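Local coordinates for structural protein VP1 (PDB 4U60), which forms the jelly-roll subunits of a polyomavirus capsid, assembled here as pentamers, and binds sialylated glycans such as the GM1 oligosaccharide, at residues C[246-251]-C[265-270]; C[95-100]-C[131-136]; C[30-35]-C[65-70]; C[202-207]-C[223-228]. All coordinates share one frame; numbering follows the deposited sequence.

The four contacts join strands and loops of one jelly-roll subunit. Contacts 1 and 2 have centres about 7 Å apart and share a polar network: His131 ND1 of contact 2 lies 2.7 Å from Asp248 OD1 of contact 1. Contact 4, also about 7 Å from contact 2 between centres, extends the same packing layer through the ring of Tyr204. Contact 3 lies on another flank, about 10 Å from contact 1 and about 20 Å from contact 4 between centres, and joins contact 1 where Ser69 N meets Cys246 O at 2.9 Å. It also approaches bound sugar, the Ile65 side chain being about 8 Å from a sialic acid.

Contact 1 (C[246-251]-C[265-270]); sequences CCDIVG and LPRYFN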
loop_
_atom_site.group_PDB
_atom_site.type_symbol
_atom_site.label_atom_id
_atom_site.label_comp_id
_atom_site.label_asym_id
_atom_site.label_seq_id
_atom_site.Cartn_x
_atom_site.Cartn_y
_atom_site.Cartn_z
ATOM N N CYS C 246 23.644 -10.244 0.618
ATOM C CA CYS C 246 22.259 -10.037 1.044
ATOM C C CYS C 246 22.099 -9.961 2.546
ATOM O O CYS C 246 23.039 -10.240 3.298
ATOM C CB CYS C 246 21.343 -11.127 0.473
ATOM S SG CYS C 246 21.698 -12.804 1.044
ATOM N N CYS C 247 20.897 -9.555 2.968
ATOM C CA CYS C 247 20.490 -9.656 4.354
ATOM C C CYS C 247 18.971 -9.675 4.354
ATOM O O CYS C 247 18.346 -8.864 3.680
ATOM C CB CYS C 247 21.021 -8.498 5.187
ATOM S SG CYS C 247 20.684 -8.663 6.956
ATOM N N ASP C 248 18.384 -10.607 5.090
ATOM C CA ASP C 248 16.924 -10.728 5.174
ATOM C C ASP C 248 16.446 -10.968 6.599
ATOM O O ASP C 248 16.279 -12.102 7.039
ATOM C CB ASP C 248 16.437 -11.837 4.232
ATOM C CG ASP C 248 16.621 -11.476 2.780
ATOM O OD1 ASP C 248 15.777 -10.676 2.272
ATOM O OD2 ASP C 248 17.618 -11.925 2.164
ATOM N N ILE C 249 16.202 -9.877 7.311
ATOM C CA ILE C 249 15.664 -9.932 8.668
ATOM C C ILE C 249 14.144 -9.891 8.563
ATOM O O ILE C 249 13.597 -9.013 7.885
ATOM C CB ILE C 249 16.127 -8.703 9.460
ATOM C CG1 ILE C 249 17.653 -8.758 9.625
ATOM C CG2 ILE C 249 15.389 -8.589 10.781
ATOM C CD1 ILE C 249 18.286 -7.472 10.106
ATOM N N VAL C 250 13.469 -10.825 9.214
ATOM C CA VAL C 250 11.997 -10.915 9.106
ATOM C C VAL C 250 11.263 -10.576 10.386
ATOM O O VAL C 250 10.041 -10.575 10.404
ATOM C CB VAL C 250 11.538 -12.272 8.555
ATOM C CG1 VAL C 250 11.975 -12.452 7.113
ATOM C CG2 VAL C 250 12.065 -13.411 9.421
ATOM N N GLY C 251 12.007 -10.233 11.431
ATOM C CA GLY C 251 11.422 -9.801 12.689
ATOM C C GLY C 251 12.188 -10.340 13.884
ATOM O O GLY C 251 13.358 -10.769 13.774
ATOM N N LEU C 265 16.110 -15.167 7.274
ATOM C CA LEU C 265 15.837 -16.251 6.347
ATOM C C LEU C 265 16.889 -16.290 5.235
ATOM O O LEU C 265 17.506 -15.259 4.916
ATOM C CB LEU C 265 14.443 -16.106 5.732
ATOM C CG LEU C 265 13.265 -16.354 6.698
ATOM C CD1 LEU C 265 11.961 -16.109 5.959
ATOM C CD2 LEU C 265 13.266 -17.753 7.293
ATOM N N PRO C 266 17.065 -17.466 4.622
ATOM C CA PRO C 266 18.002 -17.578 3.520
ATOM C C PRO C 266 17.448 -16.962 2.238
ATOM O O PRO C 266 16.242 -16.751 2.113
ATOM C CB PRO C 266 18.189 -19.096 3.352
ATOM C CG PRO C 266 17.116 -19.765 4.165
ATOM C CD PRO C 266 16.304 -18.707 4.841
ATOM N N ARG C 267 18.340 -16.667 1.307
ATOM C CA ARG C 267 17.955 -16.154 0.009
ATOM C C ARG C 267 18.600 -17.013 -1.072
ATOM O O ARG C 267 19.781 -17.392 -0.977
ATOM C CB ARG C 267 18.406 -14.705 -0.138
ATOM C CG ARG C 267 18.034 -14.076 -1.469
ATOM C CD ARG C 267 18.361 -12.587 -1.455
ATOM N NE ARG C 267 17.377 -11.776 -0.724
ATOM C CZ ARG C 267 16.299 -11.207 -1.264
ATOM N NH1 ARG C 267 16.003 -11.374 -2.556
ATOM N NH2 ARG C 267 15.494 -10.461 -0.522
ATOM N N TYR C 268 17.805 -17.282 -2.099
ATOM C CA TYR C 268 18.216 -18.026 -3.276
ATOM C C TYR C 268 18.458 -17.085 -4.442
ATOM O O TYR C 268 17.787 -16.064 -4.564
ATOM C CB TYR C 268 17.090 -18.992 -3.630
ATOM C CG TYR C 268 17.220 -19.605 -5.001
ATOM C CD1 TYR C 268 17.971 -20.758 -5.194
ATOM C CD2 TYR C 268 16.588 -19.036 -6.100
ATOM C CE1 TYR C 268 18.098 -21.340 -6.463
ATOM C CE2 TYR C 268 16.700 -19.605 -7.362
ATOM C CZ TYR C 268 17.445 -20.761 -7.535
ATOM O OH TYR C 268 17.551 -21.336 -8.783
ATOM N N PHE C 269 19.403 -17.442 -5.306
ATOM C CA PHE C 269 19.727 -16.671 -6.495
ATOM C C PHE C 269 19.938 -17.575 -7.695
ATOM O O PHE C 269 20.600 -18.601 -7.587
ATOM C CB PHE C 269 21.038 -15.888 -6.322
ATOM C CG PHE C 269 21.093 -14.984 -5.124
ATOM C CD1 PHE C 269 21.462 -15.489 -3.883
ATOM C CD2 PHE C 269 20.865 -13.611 -5.249
ATOM C CE1 PHE C 269 21.584 -14.660 -2.783
ATOM C CE2 PHE C 269 20.964 -12.787 -4.127
ATOM C CZ PHE C 269 21.318 -13.336 -2.910
ATOM N N ASN C 270 19.414 -17.149 -8.835
ATOM C CA ASN C 270 19.724 -17.760 -10.123
ATOM C C ASN C 270 20.100 -16.631 -11.064
ATOM O O ASN C 270 19.258 -15.820 -11.443
ATOM C CB ASN C 270 18.535 -18.565 -10.666
ATOM C CG ASN C 270 18.874 -19.332 -11.940
ATOM O OD1 ASN C 270 19.031 -20.554 -11.924
ATOM N ND2 ASN C 270 18.989 -18.617 -13.048
HETATM O O HOH W 1 19.241 -13.679 3.527
#
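Arg267 meets Asp248 side-on, giving one nitrogen to each carboxylate oxygen. NH2 of Arg267 donates to OD1 of Asp248 at 2.8 Å, and NE of Arg267 donates to OD2 of Asp248 at 2.9 Å; both approach on the syn side. The two planes are only 29° apart, although the side chains themselves cross at about a right angle. A bend at chi3 (-78°) places NE of Arg267 for this grip. Water 1 gives one hydrogen to Asp248 OD2 and the other to Leu265 O, tying the carboxylate to the opposite backbone, where Leu265 N also donates to Asp248 O at 3.1 Å.

Apolar contacts border the ion pair. Val250 CG1 rests on Leu265 CD1 at 3.8 Å, while Cys246 SG lies at the edge of the Phe269 ring, 4.0 Å from CZ, a sulfur-aromatic contact. Further out, His131 bonds to Asp248 OD1 and Thr97 OG1 to Arg267 NH1, so strands 129-136 and 86-99 help to position the pair. The segments belong to the hairpin of strands 241-254 and 260-279 in the jelly roll. Buried and joined by two hydrogen bonds, the two groups probably keep each other charged, the pairing and the bonds from His131 and Thr97 offsetting the loss of solvent.

Contact 2 (C[95-100]-C[131-136]); sequences VKTEVV and HMFAVG
Thr97 and Phe133 reach toward each other tip to tip, and the methyl CG2 of Thr97 settles over one face of the ring. It stands 3.7 Å above the ring plane, displaced toward the rim, with CZ of Phe133 its closest ring atom; the line to the centroid is 15° off the normal, a CH-pi contact. OG1 of Thr97 is anti to the backbone N (chi1 180°), and CG2, between the backbone N and the carbonyl carbon, faces the ring. The hydroxyl is hydrogen-bonded to Tyr268 O, besides its bond with Arg267.

Val95 approaches the same ring obliquely. Its side chain and that of Phe133 slide past each other in opposite directions, bringing CG1 of Val95 to 4.1 Å from CE2 of Phe133. The same methyl lies 4.4 Å from CG2 of Val135. Such side-chain packing joins strands 86-99 and 129-136 across the jelly roll, their local axes 9.8 Å apart at closest approach and running nearly antiparallel at 153°.

At the other end Val99 CG2 lies obliquely to the imidazole of His131, 4.5 Å from ND1. Asp248 at ND1 and Asn129 OD1 at NE2 hold this ring, and two such acceptors would suit an imidazole protonated on both nitrogens. Phe133 in turn stacks with Tyr204 of strand 201-208.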
loop_
_atom_site.group_PDB
_atom_site.type_symbol
_atom_site.label_atom_id
_atom_site.label_comp_id
_atom_site.label_asym_id
_atom_site.label_seq_id
_atom_site.Cartn_x
_atom_site.Cartn_y
_atom_site.Cartn_z
ATOM N N VAL C 95 18.871 -11.621 -12.649
ATOM C CA VAL C 95 18.824 -12.508 -11.490
ATOM C C VAL C 95 17.374 -12.790 -11.129
ATOM O O VAL C 95 16.536 -11.883 -11.167
ATOM C CB VAL C 95 19.583 -11.937 -10.276
ATOM C CG1 VAL C 95 19.050 -10.560 -9.868
ATOM C CG2 VAL C 95 19.550 -12.917 -9.109
ATOM N N LYS C 96 17.098 -14.044 -10.794
ATOM C CA LYS C 96 15.849 -14.432 -10.127
ATOM C C LYS C 96 16.255 -14.717 -8.692
ATOM O O LYS C 96 17.094 -15.566 -8.428
ATOM C CB LYS C 96 15.231 -15.665 -10.784
ATOM C CG LYS C 96 14.940 -15.486 -12.266
ATOM C CD LYS C 96 14.277 -16.701 -12.897
ATOM C CE LYS C 96 12.806 -16.823 -12.541
ATOM N NZ LYS C 96 12.213 -18.107 -12.993
ATOM N N THR C 97 15.678 -13.999 -7.749
ATOM C CA THR C 97 16.034 -14.201 -6.347
ATOM C C THR C 97 14.773 -14.271 -5.496
ATOM O O THR C 97 13.790 -13.575 -5.791
ATOM C CB THR C 97 17.002 -13.083 -5.865
ATOM O OG1 THR C 97 17.360 -13.259 -4.495
ATOM C CG2 THR C 97 16.415 -11.683 -6.054
ATOM N N GLU C 98 14.838 -15.062 -4.425
ATOM C CA GLU C 98 13.705 -15.317 -3.534
ATOM C C GLU C 98 14.181 -15.519 -2.143
ATOM O O GLU C 98 15.247 -16.108 -1.917
ATOM C CB GLU C 98 12.976 -16.617 -3.880
ATOM C CG GLU C 98 12.469 -16.776 -5.275
ATOM C CD GLU C 98 11.942 -18.174 -5.533
ATOM O OE1 GLU C 98 12.219 -18.650 -6.639
ATOM O OE2 GLU C 98 11.207 -18.758 -4.685
ATOM N N VAL C 99 13.354 -15.077 -1.198
ATOM C CA VAL C 99 13.537 -15.409 0.204
ATOM C C VAL C 99 12.918 -16.776 0.428
ATOM O O VAL C 99 11.800 -17.043 -0.015
ATOM C CB VAL C 99 12.877 -14.368 1.116
ATOM C CG1 VAL C 99 12.950 -14.800 2.587
ATOM C CG2 VAL C 99 13.524 -13.018 0.913
ATOM N N VAL C 100 13.671 -17.648 1.078
ATOM C CA VAL C 100 13.297 -19.049 1.279
ATOM C C VAL C 100 12.733 -19.231 2.663
ATOM O O VAL C 100 13.194 -18.598 3.601
ATOM C CB VAL C 100 14.530 -19.951 1.112
ATOM C CG1 VAL C 100 14.186 -21.428 1.245
ATOM C CG2 VAL C 100 15.178 -19.679 -0.236
ATOM N N HIS C 131 15.532 -6.084 4.123
ATOM C CA HIS C 131 15.785 -6.969 2.991
ATOM C C HIS C 131 16.617 -6.263 1.970
ATOM O O HIS C 131 16.227 -5.210 1.470
ATOM C CB HIS C 131 14.472 -7.447 2.354
ATOM C CG HIS C 131 13.616 -8.158 3.333
ATOM N ND1 HIS C 131 13.841 -9.473 3.656
ATOM C CD2 HIS C 131 12.629 -7.733 4.147
ATOM C CE1 HIS C 131 13.007 -9.840 4.611
ATOM N NE2 HIS C 131 12.259 -8.801 4.923
ATOM N N MET C 132 17.776 -6.842 1.674
ATOM C CA MET C 132 18.562 -6.300 0.601
ATOM C C MET C 132 19.339 -7.395 -0.090
ATOM O O MET C 132 19.608 -8.462 0.467
ATOM C CB MET C 132 19.477 -5.191 1.099
ATOM C CG MET C 132 20.621 -5.682 1.954
ATOM S SD MET C 132 22.060 -6.278 1.020
ATOM C CE MET C 132 22.745 -4.809 0.263
ATOM N N PHE C 133 19.602 -7.165 -1.367
ATOM C CA PHE C 133 20.513 -8.046 -2.084
ATOM C C PHE C 133 21.305 -7.205 -3.075
ATOM O O PHE C 133 20.919 -6.093 -3.441
ATOM C CB PHE C 133 19.815 -9.227 -2.776
ATOM C CG PHE C 133 18.986 -8.849 -3.969
ATOM C CD1 PHE C 133 17.669 -8.445 -3.813
ATOM C CD2 PHE C 133 19.524 -8.897 -5.236
ATOM C CE1 PHE C 133 16.888 -8.099 -4.903
ATOM C CE2 PHE C 133 18.735 -8.536 -6.334
ATOM C CZ PHE C 133 17.424 -8.140 -6.157
ATOM N N ALA C 134 22.456 -7.741 -3.454
ATOM C CA ALA C 134 23.329 -7.092 -4.403
ATOM C C ALA C 134 24.015 -8.156 -5.242
ATOM O O ALA C 134 24.358 -9.246 -4.745
ATOM C CB ALA C 134 24.351 -6.242 -3.689
ATOM N N VAL C 135 24.152 -7.864 -6.523
ATOM C CA VAL C 135 24.897 -8.711 -7.467
ATOM C C VAL C 135 25.868 -7.804 -8.207
ATOM O O VAL C 135 25.477 -6.772 -8.752
ATOM C CB VAL C 135 23.968 -9.426 -8.470
ATOM C CG1 VAL C 135 24.767 -10.332 -9.421
ATOM C CG2 VAL C 135 22.904 -10.239 -7.751
ATOM N N GLY C 136 27.144 -8.185 -8.217
ATOM C CA GLY C 136 28.159 -7.386 -8.893
ATOM C C GLY C 136 29.361 -8.171 -9.347
ATOM O O GLY C 136 29.490 -9.367 -9.097
#

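Contact 3 (C[30-35]-C[65-70]); sequences NTRMGQ and IPTYST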
loop_
_atom_site.group_PDB
_atom_site.type_symbol
_atom_site.label_atom_id
_atom_site.label_comp_id
_atom_site.label_asym_id
_atom_site.label_seq_id
_atom_site.Cartn_x
_atom_site.Cartn_y
_atom_site.Cartn_z
ATOM N N ASN C 30 22.782 -18.595 3.445
ATOM C CA ASN C 30 22.139 -18.640 4.737
ATOM C C ASN C 30 22.341 -17.346 5.507
ATOM O O ASN C 30 23.315 -16.614 5.318
ATOM C CB ASN C 30 22.593 -19.851 5.552
ATOM C CG ASN C 30 21.783 -21.092 5.233
ATOM O OD1 ASN C 30 20.553 -21.073 5.300
ATOM N ND2 ASN C 30 22.452 -22.155 4.855
ATOM N N THR C 31 21.376 -17.084 6.381
ATOM C CA THR C 31 21.313 -15.840 7.119
ATOM C C THR C 31 22.411 -15.761 8.185
ATOM O O THR C 31 22.888 -16.812 8.702
ATOM C CB THR C 31 19.922 -15.673 7.757
ATOM O OG1 THR C 31 19.708 -14.310 8.110
ATOM C CG2 THR C 31 19.755 -16.529 8.986
ATOM N N ARG C 32 22.832 -14.530 8.488
ATOM C CA ARG C 32 23.873 -14.267 9.481
ATOM C C ARG C 32 23.346 -13.293 10.537
ATOM O O ARG C 32 23.700 -12.117 10.596
ATOM C CB ARG C 32 25.146 -13.759 8.813
ATOM C CG ARG C 32 25.690 -14.707 7.741
ATOM C CD ARG C 32 26.154 -16.002 8.354
ATOM N NE ARG C 32 26.631 -17.007 7.405
ATOM C CZ ARG C 32 26.131 -18.228 7.277
ATOM N NH1 ARG C 32 25.071 -18.631 7.975
ATOM N NH2 ARG C 32 26.716 -19.083 6.429
ATOM N N MET C 33 22.488 -13.821 11.394
ATOM C CA MET C 33 21.862 -13.012 12.417
ATOM C C MET C 33 22.640 -12.866 13.708
ATOM O O MET C 33 22.325 -12.000 14.510
ATOM C CB MET C 33 20.486 -13.597 12.726
ATOM C CG MET C 33 19.470 -13.482 11.585
ATOM S SD MET C 33 19.036 -11.784 11.133
ATOM C CE MET C 33 20.094 -11.497 9.719
ATOM N N GLY C 34 23.632 -13.728 13.925
ATOM C CA GLY C 34 24.468 -13.651 15.124
ATOM C C GLY C 34 24.939 -15.012 15.583
ATOM O O GLY C 34 26.103 -15.177 15.963
ATOM N N GLN C 35 24.036 -15.983 15.606
ATOM C CA GLN C 35 24.414 -17.367 15.822
ATOM C C GLN C 35 24.488 -17.975 14.425
ATOM O O GLN C 35 23.477 -18.356 13.825
ATOM C CB GLN C 35 23.398 -18.044 16.715
ATOM C CG GLN C 35 23.807 -19.361 17.341
ATOM C CD GLN C 35 24.633 -20.244 16.439
ATOM O OE1 GLN C 35 25.866 -20.059 16.295
ATOM N NE2 GLN C 35 23.972 -21.242 15.845
ATOM N N ILE C 65 24.209 -9.146 16.935
ATOM C CA ILE C 65 23.998 -8.223 15.847
ATOM C C ILE C 65 24.111 -8.896 14.464
ATOM O O ILE C 65 25.034 -9.653 14.186
ATOM C CB ILE C 65 24.804 -6.930 15.938
ATOM C CG1 ILE C 65 26.231 -7.273 15.725
ATOM C CG2 ILE C 65 24.533 -6.099 17.217
ATOM C CD1 ILE C 65 26.584 -7.047 14.289
ATOM N N PRO C 66 23.128 -8.627 13.614
ATOM C CA PRO C 66 23.127 -9.157 12.257
ATOM C C PRO C 66 24.242 -8.604 11.369
ATOM O O PRO C 66 24.619 -7.433 11.502
ATOM C CB PRO C 66 21.760 -8.735 11.730
ATOM C CG PRO C 66 20.905 -8.667 12.950
ATOM C CD PRO C 66 21.797 -8.177 14.038
ATOM N N THR C 67 24.734 -9.448 10.458
ATOM C CA THR C 67 25.773 -9.069 9.516
ATOM C C THR C 67 25.326 -9.433 8.104
ATOM O O THR C 67 24.338 -10.162 7.916
ATOM C CB THR C 67 27.111 -9.759 9.827
ATOM O OG1 THR C 67 26.904 -11.165 9.975
ATOM C CG2 THR C 67 27.713 -9.204 11.103
ATOM N N TYR C 68 26.008 -8.890 7.114
ATOM C CA TYR C 68 25.736 -9.254 5.716
ATOM C C TYR C 68 26.185 -10.668 5.394
ATOM O O TYR C 68 27.248 -11.142 5.850
ATOM C CB TYR C 68 26.383 -8.277 4.745
ATOM C CG TYR C 68 25.801 -6.879 4.809
ATOM C CD1 TYR C 68 24.570 -6.613 4.234
ATOM C CD2 TYR C 68 26.448 -5.853 5.476
ATOM C CE1 TYR C 68 24.023 -5.342 4.268
ATOM C CE2 TYR C 68 25.910 -4.583 5.539
ATOM C CZ TYR C 68 24.676 -4.337 4.945
ATOM O OH TYR C 68 24.114 -3.079 4.999
ATOM N N SER C 69 25.362 -11.368 4.613
ATOM C CA SER C 69 25.794 -12.576 3.952
ATOM C C SER C 69 26.477 -12.200 2.648
ATOM O O SER C 69 26.055 -11.274 1.967
ATOM C CB SER C 69 24.596 -13.457 3.638
ATOM O OG SER C 69 23.906 -13.809 4.833
ATOM N N THR C 70 27.502 -12.944 2.260
ATOM C CA THR C 70 28.163 -12.688 0.995
ATOM C C THR C 70 28.969 -13.904 0.529
ATOM O O THR C 70 29.413 -14.739 1.323
ATOM C CB THR C 70 29.071 -11.438 1.069
ATOM O OG1 THR C 70 29.418 -10.996 -0.254
ATOM C CG2 THR C 70 30.341 -11.706 1.862
HETATM O O HOH W 2 22.717 -12.189 6.705
HETATM O O HOH W 3 26.209 -11.904 12.505
#
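Arg32 and Thr67 join two chain segments that run in nearly opposite directions, 160° apart, through a bond from Thr67 N to Arg32 O of 2.9 Å that is almost straight at 173°. The same carbonyl oxygen also receives a CA-H...O contact from Pro66.

Beside this bond, CB of Arg32 lies 3.3 Å from OG1 of Thr67, and CG of Arg32 comes to 3.5 Å from OG of Ser69. The arginine chain then bends at chi2 (-66°), and its guanidinium leads away from the other segment. NH1 of Arg32 donates a hydrogen bond back to Thr31 O from above the carbonyl plane, while NE pairs with Asp183. Met33 also bends, at chi2 and chi3, so that CE packs on CB of Pro66 at 3.8 Å; the two side chains cross obliquely.

The segments link the loop after strand 12-29 to the segment that leads into strand 69-74, on a flank of the jelly roll. Two waters fill out the polar contact. Water 2 accepts from Arg32 N and donates to Thr67 O and Ser69 OG, whereas water 3 accepts from Thr67 OG1 and donates to Arg32 O and Ile65 O. Met33 and Pro66 both continue onto Ile249 of strand 241-254. Across the subunit boundary, Ile65 packs on His109 of a neighbouring subunit, a residue of one of its glycan pockets.

Contact 4 (C[202-207]-C[223-228]); sequences RYYGSY and VTTVLL. With EDO (1,2-ethanediol), chain S.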
loop_
_atom_site.group_PDB
_atom_site.type_symbol
_atom_site.label_atom_id
_atom_site.label_comp_id
_atom_site.label_asym_id
_atom_site.label_seq_id
_atom_site.Cartn_x
_atom_site.Cartn_y
_atom_site.Cartn_z
ATOM N N ARG C 202 24.766 -3.985 -8.738
ATOM C CA ARG C 202 23.402 -3.486 -8.562
ATOM C C ARG C 202 22.950 -3.913 -7.188
ATOM O O ARG C 202 23.121 -5.070 -6.813
ATOM C CB ARG C 202 22.470 -4.088 -9.604
ATOM C CG ARG C 202 22.977 -4.001 -11.027
ATOM C CD ARG C 202 23.237 -2.568 -11.484
ATOM N NE ARG C 202 23.664 -2.622 -12.869
ATOM C CZ ARG C 202 24.886 -2.363 -13.324
ATOM N NH1 ARG C 202 25.862 -1.879 -12.542
ATOM N NH2 ARG C 202 25.114 -2.562 -14.596
ATOM N N TYR C 203 22.367 -3.000 -6.427
ATOM C CA TYR C 203 21.821 -3.364 -5.110
ATOM C C TYR C 203 20.415 -2.796 -4.914
ATOM O O TYR C 203 20.044 -1.786 -5.516
ATOM C CB TYR C 203 22.741 -2.940 -3.937
ATOM C CG TYR C 203 23.045 -1.462 -3.854
ATOM C CD1 TYR C 203 22.161 -0.569 -3.242
ATOM C CD2 TYR C 203 24.234 -0.954 -4.368
ATOM C CE1 TYR C 203 22.455 0.790 -3.168
ATOM C CE2 TYR C 203 24.544 0.391 -4.297
ATOM C CZ TYR C 203 23.655 1.260 -3.706
ATOM O OH TYR C 203 23.943 2.596 -3.640
ATOM N N TYR C 204 19.640 -3.515 -4.105
ATOM C CA TYR C 204 18.225 -3.218 -3.881
ATOM C C TYR C 204 17.962 -3.501 -2.436
ATOM O O TYR C 204 18.263 -4.588 -1.960
ATOM C CB TYR C 204 17.299 -4.107 -4.749
ATOM C CG TYR C 204 17.733 -4.224 -6.185
ATOM C CD1 TYR C 204 18.787 -5.066 -6.543
ATOM C CD2 TYR C 204 17.112 -3.502 -7.179
ATOM C CE1 TYR C 204 19.217 -5.164 -7.857
ATOM C CE2 TYR C 204 17.532 -3.612 -8.512
ATOM C CZ TYR C 204 18.583 -4.447 -8.834
ATOM O OH TYR C 204 19.032 -4.596 -10.141
ATOM N N GLY C 205 17.324 -2.561 -1.743
ATOM C CA GLY C 205 17.048 -2.770 -0.331
ATOM C C GLY C 205 15.782 -2.085 0.147
ATOM O O GLY C 205 15.298 -1.123 -0.461
ATOM N N SER C 206 15.238 -2.615 1.250
ATOM C CA SER C 206 14.092 -2.041 1.919
ATOM C C SER C 206 14.183 -2.251 3.423
ATOM O O SER C 206 14.797 -3.200 3.900
ATOM C CB SER C 206 12.788 -2.654 1.418
ATOM O OG SER C 206 12.756 -4.029 1.681
ATOM N N TYR C 207 13.527 -1.361 4.151
ATOM C CA TYR C 207 13.468 -1.430 5.603
ATOM C C TYR C 207 12.056 -1.052 6.022
ATOM O O TYR C 207 11.524 -0.021 5.577
ATOM C CB TYR C 207 14.456 -0.448 6.212
ATOM C CG TYR C 207 14.400 -0.306 7.710
ATOM C CD1 TYR C 207 13.558 0.636 8.310
ATOM C CD2 TYR C 207 15.215 -1.078 8.531
ATOM C CE1 TYR C 207 13.518 0.789 9.695
ATOM C CE2 TYR C 207 15.181 -0.935 9.913
ATOM C CZ TYR C 207 14.333 0.008 10.487
ATOM O OH TYR C 207 14.335 0.167 11.866
ATOM N N VAL C 223 9.661 -14.115 -11.148
ATOM C CA VAL C 223 10.121 -12.721 -11.312
ATOM C C VAL C 223 11.623 -12.656 -11.633
ATOM O O VAL C 223 12.456 -13.206 -10.895
ATOM C CB VAL C 223 9.830 -11.882 -10.051
ATOM C CG1 VAL C 223 10.428 -10.489 -10.168
ATOM C CG2 VAL C 223 8.330 -11.786 -9.794
ATOM N N THR C 224 11.946 -11.967 -12.722
ATOM C CA THR C 224 13.332 -11.784 -13.181
ATOM C C THR C 224 13.699 -10.311 -12.983
ATOM O O THR C 224 12.954 -9.421 -13.396
ATOM C CB THR C 224 13.448 -12.189 -14.647
ATOM O OG1 THR C 224 13.205 -13.599 -14.772
ATOM C CG2 THR C 224 14.856 -11.889 -15.195
ATOM N N THR C 225 14.816 -10.062 -12.323
ATOM C CA THR C 225 15.322 -8.701 -12.118
ATOM C C THR C 225 16.447 -8.459 -13.141
ATOM O O THR C 225 17.429 -9.176 -13.143
ATOM C CB THR C 225 15.892 -8.547 -10.711
ATOM O OG1 THR C 225 14.879 -8.869 -9.737
ATOM C CG2 THR C 225 16.407 -7.136 -10.501
ATOM N N VAL C 226 16.266 -7.490 -14.020
ATOM C CA VAL C 226 17.254 -7.148 -15.033
ATOM C C VAL C 226 18.396 -6.374 -14.367
ATOM O O VAL C 226 18.158 -5.403 -13.655
ATOM C CB VAL C 226 16.605 -6.321 -16.163
ATOM C CG1 VAL C 226 17.652 -5.844 -17.162
ATOM C CG2 VAL C 226 15.528 -7.139 -16.870
ATOM N N LEU C 227 19.628 -6.839 -14.590
ATOM C CA LEU C 227 20.829 -6.221 -14.023
ATOM C C LEU C 227 21.549 -5.272 -14.993
ATOM O O LEU C 227 22.527 -4.615 -14.625
ATOM C CB LEU C 227 21.793 -7.309 -13.525
ATOM C CG LEU C 227 21.258 -8.203 -12.398
ATOM C CD1 LEU C 227 22.192 -9.394 -12.215
ATOM C CD2 LEU C 227 21.136 -7.430 -11.095
ATOM N N LEU C 228 21.080 -5.217 -16.230
ATOM C CA LEU C 228 21.631 -4.281 -17.212
ATOM C C LEU C 228 21.381 -2.832 -16.784
ATOM O O LEU C 228 20.319 -2.497 -16.264
ATOM C CB LEU C 228 20.998 -4.527 -18.570
ATOM C CG LEU C 228 21.167 -5.942 -19.148
ATOM C CD1 LEU C 228 20.625 -5.984 -20.570
ATOM C CD2 LEU C 228 22.616 -6.407 -19.131
HETATM C C1 EDO S . 28.532 -2.281 -15.061
HETATM O O1 EDO S . 27.503 -1.342 -15.393
HETATM C C2 EDO S . 29.679 -2.222 -16.075
HETATM O O2 EDO S . 30.958 -2.259 -15.412
HETATM O O HOH W 4 17.977 -3.232 -12.152
#
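Strand 201-208 of the jelly roll meets the short strand 225-226 and the turn following it through a cluster formed by Arg202, Tyr204, Thr225 and Leu227. NE of Arg202 donates to Leu227 O at 2.9 Å, with the oxygen tilted 24° from the guanidinium plane; NH2 adds a weak bond to the same oxygen. A bend at chi2 (-59°) directs CD of Arg202 toward this turn. CG of Arg202 packs 3.9 Å from CD2 of Leu227. On another side of the guanidinium, NH2 donates to O1 of a 1,2-ethanediol at 2.8 Å, probably a molecule from the crystallisation liquor.

Tyr204 and Thr225 meet tip to tip, the phenol OH of Tyr204 lying 3.7 Å from Thr225 CG2. CD2 of Leu227 comes to the edge of the tyrosine ring, near its plane, also 3.7 Å from OH. Water 4 lies in the ring plane, 2.6 Å from Tyr204 OH, and donates to Val226 O, bridging the phenol to the opposite backbone.

Around this cluster, Thr225 pairs by backbone hydrogen bonds with Val95 of strand 86-99 and Tyr204 with Phe133 of strand 129-136, while residues 204-207 pair antiparallel with a strand of a neighbouring subunit, continuing the sheet across the interface.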